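Local coordinates for natterin-like protein (Lethenteron camtschaticum, PDB 6IUL) that probably acts as a pore-forming cytotoxin of lamprey immunity, pairing a jacalin-like lectin domain with an aerolysin-type pore-forming module, at residues Thr29-Ser34 against Trp48-Arg53; Glu68-Glu73 against Arg98-Phe103; Lys155-His160 against Pro276-Leu281; Ala266-Ala271 against Thr303-Thr308. One frame throughout, in Å; residues are numbered along the deposited sequence.

Contact 1 of 4, residues Thr29-Ser34 against Trp48-Arg53; sequences TLQKLS and WLTDGR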
loop_
_atom_site.group_PDB
_atom_site.type_symbol
_atom_site.label_atom_id
_atom_site.label_comp_id
_atom_site.label_asym_id
_atom_site.label_seq_id
_atom_site.Cartn_x
_atom_site.Cartn_y
_atom_site.Cartn_z
ATOM N N THR A 29 2.091 -18.233 -17.686
ATOM C CA THR A 29 1.260 -17.751 -18.737
ATOM C C THR A 29 2.063 -17.273 -19.949
ATOM O O THR A 29 3.263 -17.154 -19.932
ATOM C CB THR A 29 0.379 -16.589 -18.229
ATOM O OG1 THR A 29 1.180 -15.528 -17.727
ATOM C CG2 THR A 29 -0.549 -17.065 -17.126
ATOM N N LEU A 30 1.359 -17.010 -21.028
ATOM C CA LEU A 30 1.970 -16.615 -22.277
ATOM C C LEU A 30 2.628 -15.257 -22.130
ATOM O O LEU A 30 1.961 -14.308 -21.774
ATOM C CB LEU A 30 0.907 -16.562 -23.382
ATOM C CG LEU A 30 1.395 -16.068 -24.743
ATOM C CD1 LEU A 30 2.401 -17.057 -25.341
ATOM C CD2 LEU A 30 0.216 -15.831 -25.693
ATOM N N GLN A 31 3.924 -15.182 -22.432
ATOM C CA GLN A 31 4.677 -13.943 -22.374
ATOM C C GLN A 31 5.007 -13.415 -23.763
ATOM O O GLN A 31 4.946 -12.201 -24.009
ATOM C CB GLN A 31 5.981 -14.108 -21.579
ATOM C CG GLN A 31 6.734 -12.784 -21.519
ATOM C CD GLN A 31 7.803 -12.662 -20.466
ATOM O OE1 GLN A 31 8.014 -13.549 -19.633
ATOM N NE2 GLN A 31 8.553 -11.564 -20.563
ATOM N N LYS A 32 5.355 -14.325 -24.667
ATOM C CA LYS A 32 5.801 -13.948 -25.964
ATOM C C LYS A 32 5.464 -15.021 -27.009
ATOM O O LYS A 32 5.548 -16.202 -26.744
ATOM C CB LYS A 32 7.309 -13.726 -25.914
ATOM C CG LYS A 32 7.954 -13.154 -27.174
ATOM C CD LYS A 32 9.476 -13.000 -26.933
ATOM C CE LYS A 32 10.190 -12.431 -28.126
ATOM N NZ LYS A 32 11.604 -12.067 -27.766
ATOM N N LEU A 33 5.159 -14.578 -28.226
ATOM C CA LEU A 33 4.866 -15.457 -29.338
ATOM C C LEU A 33 5.591 -14.973 -30.580
ATOM O O LEU A 33 5.685 -13.771 -30.839
ATOM C CB LEU A 33 3.391 -15.382 -29.623
ATOM C CG LEU A 33 2.844 -16.098 -30.819
ATOM C CD1 LEU A 33 3.066 -17.573 -30.618
ATOM C CD2 LEU A 33 1.347 -15.838 -31.076
ATOM N N SER A 34 6.089 -15.908 -31.373
ATOM C CA SER A 34 6.667 -15.611 -32.658
ATOM C C SER A 34 6.147 -16.605 -33.707
ATOM O O SER A 34 6.093 -17.794 -33.460
ATOM C CB SER A 34 8.194 -15.653 -32.555
ATOM O OG SER A 34 8.760 -15.423 -33.815
ATOM N N TRP A 48 6.897 -18.526 -25.600
ATOM C CA TRP A 48 7.583 -18.359 -24.309
ATOM C C TRP A 48 6.546 -18.151 -23.180
ATOM O O TRP A 48 5.583 -17.364 -23.345
ATOM C CB TRP A 48 8.449 -17.109 -24.317
ATOM C CG TRP A 48 9.645 -17.103 -25.216
ATOM C CD1 TRP A 48 10.948 -17.201 -24.819
ATOM C CD2 TRP A 48 9.671 -16.877 -26.637
ATOM N NE1 TRP A 48 11.780 -17.064 -25.906
ATOM C CE2 TRP A 48 11.028 -16.862 -27.035
ATOM C CE3 TRP A 48 8.688 -16.670 -27.598
ATOM C CZ2 TRP A 48 11.430 -16.683 -28.390
ATOM C CZ3 TRP A 48 9.050 -16.473 -28.908
ATOM C CH2 TRP A 48 10.428 -16.476 -29.311
ATOM N N LEU A 49 6.731 -18.842 -22.066
ATOM C CA LEU A 49 5.895 -18.652 -20.888
ATOM C C LEU A 49 6.616 -17.825 -19.841
ATOM O O LEU A 49 7.819 -17.662 -19.898
ATOM C CB LEU A 49 5.465 -19.973 -20.314
ATOM C CG LEU A 49 4.755 -20.905 -21.284
ATOM C CD1 LEU A 49 4.345 -22.205 -20.600
ATOM C CD2 LEU A 49 3.549 -20.218 -21.904
ATOM N N THR A 50 5.868 -17.277 -18.888
ATOM C CA THR A 50 6.426 -16.359 -17.899
ATOM C C THR A 50 7.373 -17.051 -16.895
ATOM O O THR A 50 8.055 -16.342 -16.174
ATOM C CB THR A 50 5.338 -15.662 -17.097
ATOM O OG1 THR A 50 4.449 -16.651 -16.564
ATOM C CG2 THR A 50 4.581 -14.665 -17.955
ATOM N N ASP A 51 7.438 -18.381 -16.880
ATOM C CA ASP A 51 8.452 -19.112 -16.093
ATOM C C ASP A 51 9.718 -19.459 -16.906
ATOM O O ASP A 51 10.501 -20.273 -16.493
ATOM C CB ASP A 51 7.873 -20.426 -15.517
ATOM C CG ASP A 51 7.462 -21.428 -16.605
ATOM O OD1 ASP A 51 7.572 -21.098 -17.810
ATOM O OD2 ASP A 51 6.990 -22.564 -16.282
ATOM N N GLY A 52 9.897 -18.861 -18.065
ATOM C CA GLY A 52 11.116 -19.060 -18.860
ATOM C C GLY A 52 11.068 -20.277 -19.777
ATOM O O GLY A 52 11.953 -20.487 -20.565
ATOM N N ARG A 53 10.017 -21.078 -19.721
ATOM C CA ARG A 53 9.919 -22.180 -20.654
ATOM C C ARG A 53 9.723 -21.622 -22.071
ATOM O O ARG A 53 9.133 -20.558 -22.266
ATOM C CB ARG A 53 8.770 -23.117 -20.295
ATOM C CG ARG A 53 8.959 -23.924 -18.999
ATOM C CD ARG A 53 7.662 -24.636 -18.645
ATOM N NE ARG A 53 7.302 -25.662 -19.622
ATOM C CZ ARG A 53 6.081 -26.168 -19.782
ATOM N NH1 ARG A 53 5.849 -27.092 -20.724
ATOM N NH2 ARG A 53 5.057 -25.732 -19.054
HETATM O O HOH W 1 8.539 -14.073 -16.867
#

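Contact 2 of 4, residues Glu68-Glu73 against Arg98-Phe103; sequences EFESGE and RSREFF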
loop_
_atom_site.group_PDB
_atom_site.type_symbol
_atom_site.label_atom_id
_atom_site.label_comp_id
_atom_site.label_asym_id
_atom_site.label_seq_id
_atom_site.Cartn_x
_atom_site.Cartn_y
_atom_site.Cartn_z
ATOM N N GLU A 68 5.449 -9.436 -27.809
ATOM C CA GLU A 68 5.685 -9.650 -26.379
ATOM C C GLU A 68 4.684 -8.871 -25.557
ATOM O O GLU A 68 4.503 -7.677 -25.776
ATOM C CB GLU A 68 7.095 -9.226 -25.993
ATOM C CG GLU A 68 7.384 -9.594 -24.539
ATOM C CD GLU A 68 8.865 -9.587 -24.178
ATOM O OE1 GLU A 68 9.253 -10.213 -23.167
ATOM O OE2 GLU A 68 9.622 -8.927 -24.887
ATOM N N PHE A 69 4.038 -9.561 -24.625
ATOM C CA PHE A 69 3.052 -8.965 -23.761
ATOM C C PHE A 69 3.705 -8.133 -22.671
ATOM O O PHE A 69 4.708 -8.554 -22.092
ATOM C CB PHE A 69 2.176 -10.057 -23.105
ATOM C CG PHE A 69 1.164 -10.635 -24.060
ATOM C CD1 PHE A 69 1.511 -11.609 -24.944
ATOM C CD2 PHE A 69 -0.122 -10.170 -24.079
ATOM C CE1 PHE A 69 0.580 -12.135 -25.854
ATOM C CE2 PHE A 69 -1.045 -10.689 -24.965
ATOM C CZ PHE A 69 -0.684 -11.677 -25.863
ATOM N N GLU A 70 3.110 -6.980 -22.391
ATOM C CA GLU A 70 3.487 -6.164 -21.225
ATOM C C GLU A 70 2.865 -6.811 -19.968
ATOM O O GLU A 70 1.844 -7.534 -20.044
ATOM C CB GLU A 70 2.938 -4.724 -21.390
ATOM C CG GLU A 70 3.438 -3.977 -22.646
ATOM C CD GLU A 70 2.655 -2.695 -22.983
ATOM O OE1 GLU A 70 1.979 -2.132 -22.101
ATOM O OE2 GLU A 70 2.684 -2.215 -24.145
ATOM N N SER A 71 3.475 -6.563 -18.821
ATOM C CA SER A 71 2.891 -6.891 -17.525
ATOM C C SER A 71 1.447 -6.374 -17.404
ATOM O O SER A 71 1.150 -5.186 -17.659
ATOM C CB SER A 71 3.742 -6.301 -16.395
ATOM O OG SER A 71 4.981 -7.001 -16.361
ATOM N N GLY A 72 0.538 -7.271 -17.048
ATOM C CA GLY A 72 -0.854 -6.877 -16.903
ATOM C C GLY A 72 -1.661 -6.816 -18.192
ATOM O O GLY A 72 -2.857 -6.568 -18.161
ATOM N N GLU A 73 -1.016 -7.060 -19.321
ATOM C CA GLU A 73 -1.706 -7.026 -20.633
ATOM C C GLU A 73 -2.275 -8.388 -20.962
ATOM O O GLU A 73 -1.551 -9.375 -20.933
ATOM C CB GLU A 73 -0.735 -6.610 -21.729
ATOM C CG GLU A 73 -1.397 -6.346 -23.065
ATOM C CD GLU A 73 -0.422 -5.879 -24.138
ATOM O OE1 GLU A 73 0.787 -6.178 -23.996
ATOM O OE2 GLU A 73 -0.890 -5.242 -25.130
ATOM N N ARG A 98 -4.776 -3.626 -24.161
ATOM C CA ARG A 98 -4.243 -2.286 -24.406
ATOM C C ARG A 98 -4.346 -1.920 -25.871
ATOM O O ARG A 98 -3.595 -1.117 -26.358
ATOM C CB ARG A 98 -2.798 -2.207 -23.987
ATOM C CG ARG A 98 -2.511 -2.844 -22.651
ATOM C CD ARG A 98 -1.923 -1.862 -21.706
ATOM N NE ARG A 98 -1.961 -2.429 -20.351
ATOM C CZ ARG A 98 -0.921 -2.861 -19.656
ATOM N NH1 ARG A 98 0.307 -2.802 -20.135
ATOM N NH2 ARG A 98 -1.119 -3.302 -18.445
ATOM N N SER A 99 -5.281 -2.536 -26.574
ATOM C CA SER A 99 -5.521 -2.255 -27.990
ATOM C C SER A 99 -4.345 -2.490 -28.934
ATOM O O SER A 99 -4.404 -2.070 -30.069
ATOM C CB SER A 99 -6.114 -0.831 -28.171
ATOM O OG SER A 99 -7.243 -0.686 -27.316
ATOM N N ARG A 100 -3.301 -3.185 -28.499
ATOM C CA ARG A 100 -2.243 -3.580 -29.436
ATOM C C ARG A 100 -2.661 -4.825 -30.222
ATOM O O ARG A 100 -3.351 -5.724 -29.703
ATOM C CB ARG A 100 -0.958 -3.839 -28.709
ATOM C CG ARG A 100 -0.418 -2.623 -27.959
ATOM C CD ARG A 100 0.646 -3.050 -26.988
ATOM N NE ARG A 100 1.787 -3.577 -27.675
ATOM C CZ ARG A 100 2.631 -4.501 -27.209
ATOM N NH1 ARG A 100 2.443 -5.103 -26.049
ATOM N NH2 ARG A 100 3.659 -4.856 -27.965
ATOM N N GLU A 101 -2.227 -4.885 -31.465
ATOM C CA GLU A 101 -2.704 -5.881 -32.404
ATOM C C GLU A 101 -1.553 -6.732 -32.948
ATOM O O GLU A 101 -0.444 -6.238 -33.170
ATOM C CB GLU A 101 -3.431 -5.214 -33.548
ATOM C CG GLU A 101 -4.083 -6.215 -34.510
ATOM C CD GLU A 101 -4.804 -5.579 -35.741
ATOM O OE1 GLU A 101 -4.528 -6.035 -36.897
ATOM O OE2 GLU A 101 -5.682 -4.674 -35.558
ATOM N N PHE A 102 -1.807 -8.033 -33.114
ATOM C CA PHE A 102 -0.840 -8.918 -33.731
ATOM C C PHE A 102 -1.546 -9.747 -34.793
ATOM O O PHE A 102 -2.618 -10.330 -34.505
ATOM C CB PHE A 102 -0.194 -9.860 -32.697
ATOM C CG PHE A 102 0.783 -10.833 -33.316
ATOM C CD1 PHE A 102 2.064 -10.398 -33.760
ATOM C CD2 PHE A 102 0.420 -12.140 -33.530
ATOM C CE1 PHE A 102 2.952 -11.289 -34.322
ATOM C CE2 PHE A 102 1.297 -13.042 -34.138
ATOM C CZ PHE A 102 2.553 -12.635 -34.515
ATOM N N PHE A 103 -0.967 -9.797 -35.996
ATOM C CA PHE A 103 -1.640 -10.431 -37.128
ATOM C C PHE A 103 -0.617 -11.117 -38.004
ATOM O O PHE A 103 0.248 -10.461 -38.556
ATOM C CB PHE A 103 -2.377 -9.374 -37.967
ATOM C CG PHE A 103 -3.326 -9.952 -39.019
ATOM C CD1 PHE A 103 -3.837 -11.247 -38.917
ATOM C CD2 PHE A 103 -3.756 -9.172 -40.077
ATOM C CE1 PHE A 103 -4.692 -11.748 -39.857
ATOM C CE2 PHE A 103 -4.656 -9.660 -41.027
ATOM C CZ PHE A 103 -5.128 -10.945 -40.916
HETATM O O HOH W 2 5.520 -6.706 -28.830
HETATM O O HOH W 3 6.331 -5.270 -26.143
#

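Contact 3 of 4, residues Lys155-His160 against Pro276-Leu281; sequences KYPTMH and PYTALL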
loop_
_atom_site.group_PDB
_atom_site.type_symbol
_atom_site.label_atom_id
_atom_site.label_comp_id
_atom_site.label_asym_id
_atom_site.label_seq_id
_atom_site.Cartn_x
_atom_site.Cartn_y
_atom_site.Cartn_z
ATOM N N LYS A 155 2.335 -21.940 4.842
ATOM C CA LYS A 155 3.177 -22.658 5.800
ATOM C C LYS A 155 4.571 -22.082 5.781
ATOM O O LYS A 155 5.074 -21.714 4.738
ATOM C CB LYS A 155 3.254 -24.161 5.479
ATOM C CG LYS A 155 1.978 -24.891 5.778
ATOM C CD LYS A 155 1.954 -26.269 5.126
ATOM C CE LYS A 155 0.788 -27.127 5.580
ATOM N NZ LYS A 155 -0.469 -26.844 4.838
ATOM N N TYR A 156 5.185 -22.013 6.963
ATOM C CA TYR A 156 6.545 -21.559 7.148
ATOM C C TYR A 156 7.314 -22.751 7.746
ATOM O O TYR A 156 7.414 -22.894 8.973
ATOM C CB TYR A 156 6.583 -20.339 8.079
ATOM C CG TYR A 156 5.658 -19.260 7.635
ATOM C CD1 TYR A 156 6.081 -18.289 6.744
ATOM C CD2 TYR A 156 4.347 -19.215 8.116
ATOM C CE1 TYR A 156 5.217 -17.271 6.340
ATOM C CE2 TYR A 156 3.476 -18.232 7.705
ATOM C CZ TYR A 156 3.912 -17.267 6.801
ATOM O OH TYR A 156 3.032 -16.291 6.391
ATOM N N PRO A 157 7.824 -23.628 6.873
ATOM C CA PRO A 157 8.313 -24.942 7.339
ATOM C C PRO A 157 9.608 -24.899 8.199
ATOM O O PRO A 157 9.908 -25.851 8.874
ATOM C CB PRO A 157 8.532 -25.726 6.028
ATOM C CG PRO A 157 8.649 -24.686 4.971
ATOM C CD PRO A 157 7.858 -23.488 5.408
ATOM N N THR A 158 10.356 -23.809 8.162
ATOM C CA THR A 158 11.561 -23.696 8.993
ATOM C C THR A 158 11.356 -22.806 10.225
ATOM O O THR A 158 12.314 -22.524 10.945
ATOM C CB THR A 158 12.744 -23.147 8.218
ATOM O OG1 THR A 158 12.519 -21.776 7.892
ATOM C CG2 THR A 158 13.022 -23.981 6.933
ATOM N N MET A 159 10.114 -22.389 10.471
ATOM C CA MET A 159 9.826 -21.381 11.472
ATOM C C MET A 159 10.237 -21.775 12.909
ATOM O O MET A 159 10.891 -20.994 13.603
ATOM C CB MET A 159 8.338 -21.035 11.466
ATOM C CG MET A 159 8.023 -19.916 12.462
ATOM S SD MET A 159 6.441 -19.109 12.169
ATOM C CE MET A 159 5.354 -19.999 13.270
ATOM N N HIS A 160 9.825 -22.971 13.312
ATOM C CA HIS A 160 10.196 -23.598 14.572
ATOM C C HIS A 160 11.708 -23.787 14.832
ATOM O O HIS A 160 12.064 -24.150 15.926
ATOM C CB HIS A 160 9.510 -24.980 14.624
ATOM C CG HIS A 160 10.035 -25.946 13.591
ATOM N ND1 HIS A 160 9.757 -25.820 12.243
ATOM C CD2 HIS A 160 10.875 -26.999 13.702
ATOM C CE1 HIS A 160 10.371 -26.781 11.578
ATOM N NE2 HIS A 160 11.054 -27.512 12.439
ATOM N N PRO A 276 11.430 -18.947 4.594
ATOM C CA PRO A 276 10.806 -19.601 3.437
ATOM C C PRO A 276 9.343 -19.955 3.692
ATOM O O PRO A 276 8.958 -20.202 4.848
ATOM C CB PRO A 276 11.655 -20.890 3.239
ATOM C CG PRO A 276 12.286 -21.127 4.592
ATOM C CD PRO A 276 12.526 -19.751 5.167
ATOM N N TYR A 277 8.530 -19.957 2.627
ATOM C CA TYR A 277 7.116 -20.370 2.756
ATOM C C TYR A 277 6.715 -21.299 1.633
ATOM O O TYR A 277 7.285 -21.270 0.559
ATOM C CB TYR A 277 6.153 -19.143 2.776
ATOM C CG TYR A 277 5.854 -18.552 1.422
ATOM C CD1 TYR A 277 4.882 -19.108 0.587
ATOM C CD2 TYR A 277 6.572 -17.477 0.948
ATOM C CE1 TYR A 277 4.611 -18.578 -0.666
ATOM C CE2 TYR A 277 6.301 -16.923 -0.295
ATOM C CZ TYR A 277 5.322 -17.487 -1.102
ATOM O OH TYR A 277 5.099 -16.936 -2.340
ATOM N N THR A 278 5.703 -22.106 1.892
ATOM C CA THR A 278 5.036 -22.885 0.860
ATOM C C THR A 278 3.560 -22.509 0.940
ATOM O O THR A 278 3.085 -22.078 2.010
ATOM C CB THR A 278 5.177 -24.412 1.044
ATOM O OG1 THR A 278 4.559 -24.789 2.264
ATOM C CG2 THR A 278 6.652 -24.854 1.072
ATOM N N ALA A 279 2.851 -22.639 -0.181
ATOM C CA ALA A 279 1.452 -22.272 -0.226
ATOM C C ALA A 279 0.793 -22.833 -1.477
ATOM O O ALA A 279 1.430 -23.457 -2.302
ATOM C CB ALA A 279 1.299 -20.732 -0.208
ATOM N N LEU A 280 -0.503 -22.593 -1.613
ATOM C CA LEU A 280 -1.250 -23.025 -2.776
ATOM C C LEU A 280 -1.953 -21.810 -3.402
ATOM O O LEU A 280 -2.685 -21.066 -2.730
ATOM C CB LEU A 280 -2.247 -24.084 -2.327
ATOM C CG LEU A 280 -3.139 -24.663 -3.434
ATOM C CD1 LEU A 280 -2.282 -25.435 -4.443
ATOM C CD2 LEU A 280 -4.269 -25.533 -2.916
ATOM N N LEU A 281 -1.747 -21.624 -4.688
ATOM C CA LEU A 281 -2.524 -20.640 -5.431
ATOM C C LEU A 281 -3.758 -21.321 -5.991
ATOM O O LEU A 281 -3.657 -22.284 -6.754
ATOM C CB LEU A 281 -1.693 -20.037 -6.557
ATOM C CG LEU A 281 -2.488 -19.157 -7.541
ATOM C CD1 LEU A 281 -3.011 -17.946 -6.830
ATOM C CD2 LEU A 281 -1.608 -18.721 -8.682
HETATM O O HOH W 4 9.807 -21.086 7.395
#

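Contact 4 of 4, residues Ala266-Ala271 against Thr303-Thr308; sequences ANIGRA and TYTKMT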
loop_
_atom_site.group_PDB
_atom_site.type_symbol
_atom_site.label_atom_id
_atom_site.label_comp_id
_atom_site.label_asym_id
_atom_site.label_seq_id
_atom_site.Cartn_x
_atom_site.Cartn_y
_atom_site.Cartn_z
ATOM N N ALA A 266 10.985 3.702 28.720
ATOM C CA ALA A 266 10.108 2.935 27.854
ATOM C C ALA A 266 10.836 2.450 26.604
ATOM O O ALA A 266 11.529 3.232 25.930
ATOM C CB ALA A 266 8.869 3.754 27.458
ATOM N N ASN A 267 10.602 1.174 26.315
ATOM C CA ASN A 267 11.244 0.434 25.214
ATOM C C ASN A 267 10.214 -0.314 24.333
ATOM O O ASN A 267 9.059 -0.538 24.725
ATOM C CB ASN A 267 12.229 -0.607 25.744
ATOM C CG ASN A 267 13.320 0.001 26.581
ATOM O OD1 ASN A 267 14.125 0.812 26.087
ATOM N ND2 ASN A 267 13.351 -0.365 27.883
ATOM N N ILE A 268 10.669 -0.697 23.141
ATOM C CA ILE A 268 9.913 -1.588 22.258
ATOM C C ILE A 268 10.852 -2.464 21.483
ATOM O O ILE A 268 11.987 -2.085 21.187
ATOM C CB ILE A 268 8.983 -0.820 21.319
ATOM C CG1 ILE A 268 7.877 -1.738 20.821
ATOM C CG2 ILE A 268 9.805 -0.195 20.227
ATOM C CD1 ILE A 268 6.824 -1.080 19.951
ATOM N N GLY A 269 10.413 -3.685 21.211
ATOM C CA GLY A 269 11.262 -4.607 20.432
ATOM C C GLY A 269 10.877 -4.651 18.952
ATOM O O GLY A 269 9.699 -4.675 18.621
ATOM N N ARG A 270 11.870 -4.702 18.093
ATOM C CA ARG A 270 11.692 -4.723 16.643
ATOM C C ARG A 270 12.353 -5.971 16.067
ATOM O O ARG A 270 13.515 -6.260 16.363
ATOM C CB ARG A 270 12.378 -3.500 16.062
ATOM C CG ARG A 270 12.348 -3.361 14.568
ATOM C CD ARG A 270 13.201 -2.169 14.158
ATOM N NE ARG A 270 13.014 -1.826 12.738
ATOM C CZ ARG A 270 13.647 -2.403 11.708
ATOM N NH1 ARG A 270 14.522 -3.392 11.907
ATOM N NH2 ARG A 270 13.408 -1.971 10.468
ATOM N N ALA A 271 11.634 -6.689 15.220
ATOM C CA ALA A 271 12.185 -7.888 14.601
ATOM C C ALA A 271 11.937 -7.942 13.113
ATOM O O ALA A 271 10.796 -7.814 12.668
ATOM C CB ALA A 271 11.614 -9.132 15.271
ATOM N N THR A 303 8.029 -6.673 12.287
ATOM C CA THR A 303 7.047 -6.666 13.352
ATOM C C THR A 303 7.639 -6.047 14.624
ATOM O O THR A 303 8.866 -5.839 14.725
ATOM C CB THR A 303 6.524 -8.075 13.635
ATOM O OG1 THR A 303 5.335 -7.986 14.431
ATOM C CG2 THR A 303 7.553 -8.937 14.363
ATOM N N TYR A 304 6.759 -5.736 15.565
ATOM C CA TYR A 304 7.144 -5.128 16.830
ATOM C C TYR A 304 6.453 -5.854 17.968
ATOM O O TYR A 304 5.350 -6.367 17.798
ATOM C CB TYR A 304 6.790 -3.648 16.896
ATOM C CG TYR A 304 7.618 -2.735 16.043
ATOM C CD1 TYR A 304 7.310 -2.527 14.688
ATOM C CD2 TYR A 304 8.689 -2.031 16.584
ATOM C CE1 TYR A 304 8.055 -1.665 13.902
ATOM C CE2 TYR A 304 9.449 -1.160 15.806
ATOM C CZ TYR A 304 9.129 -0.994 14.461
ATOM O OH TYR A 304 9.903 -0.139 13.702
ATOM N N THR A 305 7.113 -5.884 19.134
ATOM C CA THR A 305 6.465 -6.358 20.361
ATOM C C THR A 305 5.616 -5.233 20.951
ATOM O O THR A 305 5.566 -4.117 20.435
ATOM C CB THR A 305 7.516 -6.751 21.428
ATOM O OG1 THR A 305 8.270 -5.597 21.790
ATOM C CG2 THR A 305 8.490 -7.748 20.865
ATOM N N LYS A 306 4.975 -5.526 22.061
ATOM C CA LYS A 306 4.312 -4.486 22.887
ATOM C C LYS A 306 5.370 -3.610 23.548
ATOM O O LYS A 306 6.496 -4.060 23.790
ATOM C CB LYS A 306 3.393 -5.113 23.964
ATOM C CG LYS A 306 2.021 -5.627 23.450
ATOM C CD LYS A 306 1.603 -4.848 22.195
ATOM C CE LYS A 306 0.242 -5.159 21.598
ATOM N NZ LYS A 306 -0.854 -4.533 22.372
ATOM N N MET A 307 5.036 -2.347 23.803
ATOM C CA MET A 307 5.856 -1.475 24.585
ATOM C C MET A 307 5.983 -1.992 26.008
ATOM O O MET A 307 5.012 -2.389 26.588
ATOM C CB MET A 307 5.280 -0.063 24.653
ATOM C CG MET A 307 5.478 0.719 23.393
ATOM S SD MET A 307 4.946 2.409 23.602
ATOM C CE MET A 307 5.214 2.884 21.946
ATOM N N THR A 308 7.193 -1.906 26.553
ATOM C CA THR A 308 7.437 -2.230 27.971
ATOM C C THR A 308 8.239 -1.102 28.621
ATOM O O THR A 308 8.644 -0.146 27.958
ATOM C CB THR A 308 8.239 -3.544 28.070
ATOM O OG1 THR A 308 9.482 -3.374 27.354
ATOM C CG2 THR A 308 7.416 -4.738 27.452
HETATM O O HOH W 5 11.678 -2.534 28.739
HETATM O O HOH W 6 9.225 -3.889 24.626
#

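Contact 1 of 4, residues Thr29-Ser34 against Trp48-Arg53
K32 and W48 form an antiparallel hydrogen-bonded pair, while L30 and L49 make a non-hydrogen-bonded one. The register slips by one residue between them, at a classic beta bulge that sets Q31 and K32 opposite the single residue W48. Q31 N gives W48 O a bond of 2.9 Å, K32 N reaches the same oxygen only weakly at 3.3 Å, and W48 N answers to K32 O at 2.9 Å. Where strand 42-49 gives way to the type I turn L49 to G52, the pairing passes to threonines. T50 N bonds to T29 O at 2.8 Å, and T29 N points almost straight (171°) at T50 OG1, 3.1 Å away. That hydroxyl, set between backbone N and carbonyl carbon by chi1 of 52°, also bonds N204 O.

Among the side chains, K32 and W48 run side by side in the same direction. The fully extended lysine lays CD over the face of the six-membered ring, a CH-pi contact 3.9 Å from the centroid. NZ continues above the same face as a cation-pi partner at 4.9 Å and has a long, weak ion pair with E66. S34 CB meets the ring's edge at CZ3, 3.8 Å away.

The two strands form a hairpin in a four-stranded antiparallel sheet of the jacalin-like domain, where strand 30-37 lies between 42-49 and 65-68.

Contact 2 of 4, residues Glu68-Glu73 against Arg98-Phe103
A salt-bridge network of E70, E73, R98 and R100 ties the loop after strand 65-68 to the loop leading into strand 101-105. R98, whose chain bends at chi2 (-122°), has its guanidinium beside the type II turn E70 to E73. NH1 donates, in the guanidinium plane, to the anti side of E70 OE1 (2.7 Å), somewhat out of the carboxylate plane; NH2 meets a lone pair of S71 O (3.1 Å), and E73 CB sits over the centre of one face. In the jacalin-like domain strands 65-68 and 101-105 belong to different four-stranded sheets, and the network joins loops at their ends. E73 is the buried member: its OE1 takes E70 N nearly head-on at 2.9 Å and a salt bridge from R100 NH1 at 2.8 Å, weak as a hydrogen bond, while OE2 bonds T96 OG1. E70 OE2 stands well out of the R100 guanidinium plane, 3.5 Å from NH1, an attraction of charges alone. At that plane's edge NH1 weakly bonds E68 O (3.3 Å).

Contact 3 of 4, residues Lys155-His160 against Pro276-Leu281
K155 and T278 form an antiparallel hydrogen-bonded pair, K155 N to T278 O and T278 N to K155 O both at 2.9 Å, and Y277 CA adds a C-H...O contact to K155 O at 3.1 Å. Past this pair the chain swings into the type I turn Y156 to M159, and a water bonded to T158 N and P276 O bridges the separating backbones. T158 crosses P276 at about a right angle, its OG1 resting 3.4 Å from the proline CG. On the pair's own face T278 OG1 lies 3.5 Å from K155 CB. The two tyrosines cross obliquely and touch at Y156 CD1 and Y277 CB (4.1 Å). The Y277 ring meets W200 edge-to-face and its hydroxyl bonds S201 O, while Y156 OH bonds W200 NE1. This is strand 135-155 finishing against the long strand 260-285, within the elongated beta-sheet architecture of aerolysin-type pore-forming modules.

Contact 4 of 4, residues Ala266-Ala271 against Thr303-Thr308
N267 pairs with T308, and R270 and A271 with Y304 and T303, in the long hairpin of strands 260-285 and 290-313 of the aerolysin-type module. An extra residue in 303-308 shifts the register by one between these pairings, and T305 repairs the gap: its N bonds G269 O (2.9 Å) while its hydroxyl takes the return bond. The chi1 of 63° places OG1 between backbone N and carbonyl carbon, where it accepts from G269 N (2.9 Å) and donates to K306 O. G269 has no side chain to hold the hydroxyl off. I268, with CG1 anti to the backbone N (-159°), runs antiparallel to the T305 side chain; its CD1 lies 3.3 Å from T305 O and touches Y304 CD2 at 4.0 Å and M307 CG at 4.1 Å. R270, extended from CG to NE, passes obliquely by the Y304 ring, its guanidinium plane nearly perpendicular to it (86°) and NH1 in a salt bridge with D272. One water joins N267 ND2 (2.9 Å) to T308 OG1 (2.7 Å).

In the fold
Contacts 1 and 2 form one continuous patch of the lectin domain. Their centres lie about 13 Å apart, Q31 O probably bonds F69 N (2.9 Å) and Q31 NE2 probably bonds E68 OE1 (3.0 Å), while L30 CD2 packs on F69 CE1 at 3.7 Å. Contacts 3 and 4 belong to the pore-forming module, share strand 260-285 and lie about 25 Å apart between centres without touching. Contact 3 is the nearer of these two to contact 1, about 9 Å between nearest atoms, whereas contact 4 lies across the chain's centre, about 46 Å from contact 1 between centres. The four thus sample a two-domain, elongated, almost all-beta molecule from one domain into the other.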